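Local structure of aldehyde dehydrogenase (Bartonella henselae, 3I44) at residues 133-145 against 479-491. The protein probably catalyses the NAD(P)-dependent oxidation of aldehydes to carboxylic acids, as other members of the aldehyde dehydrogenase family do. The protein carries 1 engineered substitution. Numbering follows the deposited sequence. Where two conformers were deposited one is given.
Sequences RNFIKAYKEFSFQ and EGGLWGIKEFLDT
Phe135 lays its ring against the glycine backbone that leads into helix 481-486: CE1 lies 3.5 Å from Gly481 N, and CZ is 3.7 Å from Gly480 CA, with both approaches oblique to the ring. CG is anti to the carbonyl carbon (chi1 -75°), which carries the ring along the helix flank to these glycines, while Ile183 and Pro184 of helix 174-188 also touch it. Gly484 CA lies at the ring's edge, near its plane, where the lack of a side chain leaves room for CE1. One turn on, Ala138 points its methyl toward the same backbone, CB standing 3.6 Å from Leu482 N. Positive phi at Gly480 and Gly481 favours glycine independently. The two helix axes cross at -79° and approach to 8.7 Å.

Apolar side chains make up the rest. Ile485 CD1 lies 4.0 Å from Ala138 CB; the Ile485 and Tyr139 side chains cross at about a right angle, CD1 coming near ring atom CD1. Past the helix end, the Phe142 ring is wedged among three side chains: its CD1 lies 3.6 Å from Leu482 CD2, its CZ lies 3.5 Å from Leu489 CD1, and the extended aliphatic chain of Lys486 passes its CE1 side. Leu489 forks, sending CD2 to Phe144. Phe142 CE2 in turn stands 3.5 Å above the centre of the Phe144 ring, whose edge faces Tyr139.

Strand 489-494 pairs antiparallel with strand 156-168, so the contact joins helix 117-141 to the C-terminal end of the chain; Asp490 makes salt bridges to Arg451 and Arg476 of the second subunit. No hydrogen bond joins the segments, so the helix end is seated on the Gly480-Gly481 backbone, helix 481-486 and the strand's start by shape and apolar burial, 524 Å² in all.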
loop_
_atom_site.group_PDB
_atom_site.type_symbol
_atom_site.label_atom_id
_atom_site.label_comp_id
_atom_site.label_asym_id
_atom_site.label_seq_id
_atom_site.Cartn_x
_atom_site.Cartn_y
_atom_site.Cartn_z
ATOM N N ARG A 133 -3.288 -21.375 13.677
ATOM C CA ARG A 133 -2.318 -22.438 13.353
ATOM C C ARG A 133 -1.504 -22.126 12.099
ATOM O O ARG A 133 -0.321 -22.473 12.034
ATOM C CB ARG A 133 -3.018 -23.803 13.173
ATOM C CG ARG A 133 -3.708 -24.316 14.440
ATOM C CD ARG A 133 -4.200 -25.779 14.311
ATOM N NE ARG A 133 -4.806 -26.015 13.012
ATOM C CZ ARG A 133 -6.099 -25.912 12.775
ATOM N NH1 ARG A 133 -6.931 -25.608 13.767
ATOM N NH2 ARG A 133 -6.545 -26.087 11.540
ATOM N N ASN A 134 -2.149 -21.533 11.100
ATOM C CA ASN A 134 -1.451 -21.205 9.877
ATOM C C ASN A 134 -0.422 -20.055 10.064
ATOM O O ASN A 134 0.641 -20.054 9.418
ATOM C CB ASN A 134 -2.425 -20.953 8.745
ATOM C CG ASN A 134 -3.043 -22.252 8.205
ATOM O OD1 ASN A 134 -2.375 -23.263 8.057
ATOM N ND2 ASN A 134 -4.308 -22.195 7.873
ATOM N N PHE A 135 -0.718 -19.120 10.969
ATOM C CA PHE A 135 0.261 -18.095 11.357
ATOM C C PHE A 135 1.451 -18.733 12.106
ATOM O O PHE A 135 2.588 -18.408 11.853
ATOM C CB PHE A 135 -0.380 -17.013 12.247
ATOM C CG PHE A 135 -1.265 -16.052 11.473
ATOM C CD1 PHE A 135 -0.751 -15.324 10.412
ATOM C CD2 PHE A 135 -2.584 -15.912 11.780
ATOM C CE1 PHE A 135 -1.546 -14.444 9.719
ATOM C CE2 PHE A 135 -3.386 -15.048 11.066
ATOM C CZ PHE A 135 -2.875 -14.318 10.043
ATOM N N ILE A 136 1.160 -19.642 13.024
ATOM C CA ILE A 136 2.203 -20.390 13.721
ATOM C C ILE A 136 3.153 -21.088 12.753
ATOM O O ILE A 136 4.367 -20.898 12.860
ATOM C CB ILE A 136 1.599 -21.391 14.715
ATOM C CG1 ILE A 136 1.081 -20.638 15.943
ATOM C CG2 ILE A 136 2.631 -22.463 15.120
ATOM C CD1 ILE A 136 0.136 -21.462 16.792
ATOM N N LYS A 137 2.612 -21.876 11.825
ATOM C CA LYS A 137 3.419 -22.522 10.806
ATOM C C LYS A 137 4.245 -21.509 10.010
ATOM O O LYS A 137 5.459 -21.706 9.829
ATOM C CB LYS A 137 2.581 -23.380 9.856
ATOM C CG LYS A 137 3.436 -23.989 8.698
ATOM C CD LYS A 137 2.667 -24.989 7.848
ATOM C CE LYS A 137 3.589 -25.606 6.766
ATOM N NZ LYS A 137 2.746 -26.041 5.595
ATOM N N ALA A 138 3.597 -20.439 9.533
ATOM C CA ALA A 138 4.304 -19.399 8.774
ATOM C C ALA A 138 5.426 -18.776 9.612
ATOM O O ALA A 138 6.526 -18.620 9.126
ATOM C CB ALA A 138 3.332 -18.294 8.250
ATOM N N TYR A 139 5.158 -18.473 10.880
ATOM C CA TYR A 139 6.150 -17.795 11.723
ATOM C C TYR A 139 7.414 -18.626 11.878
ATOM O O TYR A 139 8.507 -18.084 11.918
ATOM C CB TYR A 139 5.619 -17.543 13.105
ATOM C CG TYR A 139 6.269 -16.419 13.874
ATOM C CD1 TYR A 139 6.334 -15.114 13.350
ATOM C CD2 TYR A 139 6.724 -16.616 15.170
ATOM C CE1 TYR A 139 6.874 -14.065 14.097
ATOM C CE2 TYR A 139 7.250 -15.564 15.919
ATOM C CZ TYR A 139 7.308 -14.294 15.387
ATOM O OH TYR A 139 7.836 -13.252 16.133
ATOM N N LYS A 140 7.228 -19.933 11.984
ATOM C CA LYS A 140 8.347 -20.863 12.094
ATOM C C LYS A 140 9.220 -20.844 10.835
ATOM O O LYS A 140 10.420 -20.963 10.950
ATOM C CB LYS A 140 7.844 -22.270 12.489
ATOM C CG LYS A 140 7.655 -22.380 14.014
ATOM C CD LYS A 140 6.435 -23.236 14.470
ATOM C CE LYS A 140 6.724 -24.731 14.596
ATOM N NZ LYS A 140 5.475 -25.505 14.932
ATOM N N GLU A 141 8.646 -20.617 9.660
ATOM C CA GLU A 141 9.442 -20.427 8.441
ATOM C C GLU A 141 10.027 -19.023 8.221
ATOM O O GLU A 141 10.793 -18.819 7.289
ATOM C CB GLU A 141 8.615 -20.807 7.197
ATOM C CG GLU A 141 8.143 -22.286 7.191
ATOM C CD GLU A 141 9.299 -23.289 7.372
ATOM O OE1 GLU A 141 10.002 -23.596 6.369
ATOM O OE2 GLU A 141 9.509 -23.766 8.517
ATOM N N PHE A 142 9.651 -18.050 9.041
ATOM C CA PHE A 142 10.002 -16.653 8.774
ATOM C C PHE A 142 11.212 -16.291 9.575
ATOM O O PHE A 142 11.374 -16.744 10.689
ATOM C CB PHE A 142 8.833 -15.757 9.184
ATOM C CG PHE A 142 9.119 -14.298 9.132
ATOM C CD1 PHE A 142 9.172 -13.634 7.928
ATOM C CD2 PHE A 142 9.236 -13.562 10.308
ATOM C CE1 PHE A 142 9.418 -12.262 7.890
ATOM C CE2 PHE A 142 9.480 -12.211 10.273
ATOM C CZ PHE A 142 9.563 -11.559 9.052
ATOM N N SER A 143 12.050 -15.429 9.027
ATOM C CA SER A 143 13.157 -14.859 9.795
ATOM C C SER A 143 13.124 -13.330 9.700
ATOM O O SER A 143 12.842 -12.802 8.637
ATOM C CB SER A 143 14.487 -15.406 9.289
ATOM O OG SER A 143 15.523 -14.692 9.920
ATOM N N PHE A 144 13.435 -12.636 10.798
ATOM C CA PHE A 144 13.425 -11.153 10.821
ATOM C C PHE A 144 14.624 -10.511 10.105
ATOM O O PHE A 144 14.654 -9.302 9.901
ATOM C CB PHE A 144 13.300 -10.627 12.251
ATOM C CG PHE A 144 11.910 -10.775 12.806
ATOM C CD1 PHE A 144 11.489 -11.983 13.358
ATOM C CD2 PHE A 144 11.011 -9.720 12.741
ATOM C CE1 PHE A 144 10.201 -12.121 13.857
ATOM C CE2 PHE A 144 9.716 -9.855 13.245
ATOM C CZ PHE A 144 9.312 -11.067 13.798
ATOM N N GLN A 145 15.602 -11.328 9.722
ATOM C CA GLN A 145 16.701 -10.889 8.864
ATOM C C GLN A 145 16.915 -11.903 7.786
ATOM O O GLN A 145 16.838 -13.116 8.028
ATOM C CB GLN A 145 18.034 -10.790 9.614
ATOM C CG GLN A 145 18.026 -10.082 10.946
ATOM C CD GLN A 145 19.475 -9.841 11.493
ATOM O OE1 GLN A 145 20.469 -10.172 10.845
ATOM N NE2 GLN A 145 19.569 -9.266 12.687
ATOM N N GLU A 479 -4.068 -10.955 3.654
ATOM C CA GLU A 479 -4.152 -11.442 5.021
ATOM C C GLU A 479 -3.818 -12.930 5.069
ATOM O O GLU A 479 -4.042 -13.636 4.112
ATOM C CB GLU A 479 -5.535 -11.158 5.606
ATOM C CG GLU A 479 -5.827 -9.653 5.783
ATOM C CD GLU A 479 -6.902 -9.329 6.809
ATOM O OE1 GLU A 479 -6.702 -8.386 7.622
ATOM O OE2 GLU A 479 -7.922 -10.040 6.871
ATOM N N GLY A 480 -3.289 -13.405 6.188
ATOM C CA GLY A 480 -3.065 -14.824 6.363
ATOM C C GLY A 480 -1.638 -15.266 6.060
ATOM O O GLY A 480 -0.959 -14.713 5.176
ATOM N N GLY A 481 -1.186 -16.297 6.782
ATOM C CA GLY A 481 0.157 -16.830 6.581
ATOM C C GLY A 481 1.257 -15.768 6.583
ATOM O O GLY A 481 1.222 -14.772 7.335
ATOM N N LEU A 482 2.229 -15.961 5.702
ATOM C CA LEU A 482 3.398 -15.081 5.683
ATOM C C LEU A 482 3.024 -13.685 5.195
ATOM O O LEU A 482 3.580 -12.689 5.670
ATOM C CB LEU A 482 4.472 -15.624 4.755
ATOM C CG LEU A 482 5.669 -16.256 5.441
ATOM C CD1 LEU A 482 6.489 -17.006 4.372
ATOM C CD2 LEU A 482 6.464 -15.149 6.118
ATOM N N TRP A 483 2.102 -13.636 4.234
ATOM C CA TRP A 483 1.652 -12.364 3.674
ATOM C C TRP A 483 1.142 -11.490 4.815
ATOM O O TRP A 483 1.471 -10.302 4.894
ATOM C CB TRP A 483 0.549 -12.566 2.620
ATOM C CG TRP A 483 1.049 -12.966 1.213
ATOM C CD1 TRP A 483 1.465 -12.115 0.203
ATOM C CD2 TRP A 483 1.167 -14.284 0.689
ATOM N NE1 TRP A 483 1.815 -12.828 -0.899
ATOM C CE2 TRP A 483 1.659 -14.164 -0.633
ATOM C CE3 TRP A 483 0.910 -15.554 1.205
ATOM C CZ2 TRP A 483 1.884 -15.263 -1.451
ATOM C CZ3 TRP A 483 1.156 -16.662 0.396
ATOM C CH2 TRP A 483 1.639 -16.504 -0.926
ATOM N N GLY A 484 0.377 -12.104 5.718
ATOM C CA GLY A 484 -0.330 -11.382 6.747
ATOM C C GLY A 484 0.602 -10.858 7.814
ATOM O O GLY A 484 0.423 -9.736 8.298
ATOM N N ILE A 485 1.612 -11.665 8.156
ATOM C CA ILE A 485 2.653 -11.248 9.106
ATOM C C ILE A 485 3.404 -10.014 8.559
ATOM O O ILE A 485 3.686 -9.066 9.319
ATOM C CB ILE A 485 3.658 -12.392 9.423
ATOM C CG1 ILE A 485 2.962 -13.490 10.231
ATOM C CG2 ILE A 485 4.835 -11.862 10.238
ATOM C CD1 ILE A 485 3.658 -14.841 10.244
ATOM N N LYS A 486 3.713 -10.046 7.256
ATOM C CA LYS A 486 4.487 -8.966 6.626
ATOM C C LYS A 486 3.728 -7.637 6.490
ATOM O O LYS A 486 4.362 -6.580 6.431
ATOM C CB LYS A 486 5.045 -9.364 5.259
ATOM C CG LYS A 486 6.216 -10.307 5.404
ATOM C CD LYS A 486 6.613 -10.978 4.106
ATOM C CE LYS A 486 7.916 -11.721 4.282
ATOM N NZ LYS A 486 8.323 -12.401 2.997
ATOM N N GLU A 487 2.405 -7.672 6.403
ATOM C CA GLU A 487 1.656 -6.423 6.414
ATOM C C GLU A 487 1.909 -5.622 7.704
ATOM O O GLU A 487 1.694 -4.417 7.720
ATOM C CB GLU A 487 0.144 -6.669 6.258
ATOM C CG GLU A 487 -0.316 -7.253 4.922
ATOM C CD GLU A 487 -1.828 -7.065 4.694
ATOM O OE1 GLU A 487 -2.632 -7.354 5.618
ATOM O OE2 GLU A 487 -2.192 -6.622 3.586
ATOM N N PHE A 488 2.353 -6.268 8.784
ATOM C CA PHE A 488 2.642 -5.552 10.055
ATOM C C PHE A 488 4.138 -5.228 10.282
ATOM O O PHE A 488 4.562 -4.846 11.401
ATOM C CB PHE A 488 2.020 -6.305 11.236
ATOM C CG PHE A 488 0.505 -6.249 11.230
ATOM C CD1 PHE A 488 -0.163 -5.150 11.754
ATOM C CD2 PHE A 488 -0.245 -7.290 10.679
ATOM C CE1 PHE A 488 -1.564 -5.085 11.710
ATOM C CE2 PHE A 488 -1.641 -7.240 10.644
ATOM C CZ PHE A 488 -2.296 -6.142 11.152
ATOM N N LEU A 489 4.923 -5.368 9.212
ATOM C CA LEU A 489 6.380 -5.115 9.262
ATOM C C LEU A 489 6.783 -4.068 8.239
ATOM O O LEU A 489 6.231 -4.051 7.153
ATOM C CB LEU A 489 7.140 -6.419 8.920
ATOM C CG LEU A 489 6.902 -7.510 9.974
ATOM C CD1 LEU A 489 7.383 -8.907 9.529
ATOM C CD2 LEU A 489 7.554 -7.074 11.279
ATOM N N ASP A 490 7.765 -3.228 8.595
ATOM C CA ASP A 490 8.499 -2.416 7.661
ATOM C C ASP A 490 9.772 -3.163 7.303
ATOM O O ASP A 490 10.347 -3.906 8.136
ATOM C CB ASP A 490 8.889 -1.041 8.252
ATOM C CG ASP A 490 7.779 0.017 8.114
ATOM O OD1 ASP A 490 7.123 0.048 7.067
ATOM O OD2 ASP A 490 7.594 0.840 9.055
ATOM N N THR A 491 10.213 -2.951 6.086
ATOM C CA THR A 491 11.496 -3.438 5.652
ATOM C C THR A 491 12.573 -2.353 5.772
ATOM O O THR A 491 12.341 -1.168 5.479
ATOM C CB THR A 491 11.467 -3.929 4.219
ATOM O OG1 THR A 491 10.789 -2.984 3.409
ATOM C CG2 THR A 491 10.726 -5.311 4.103
#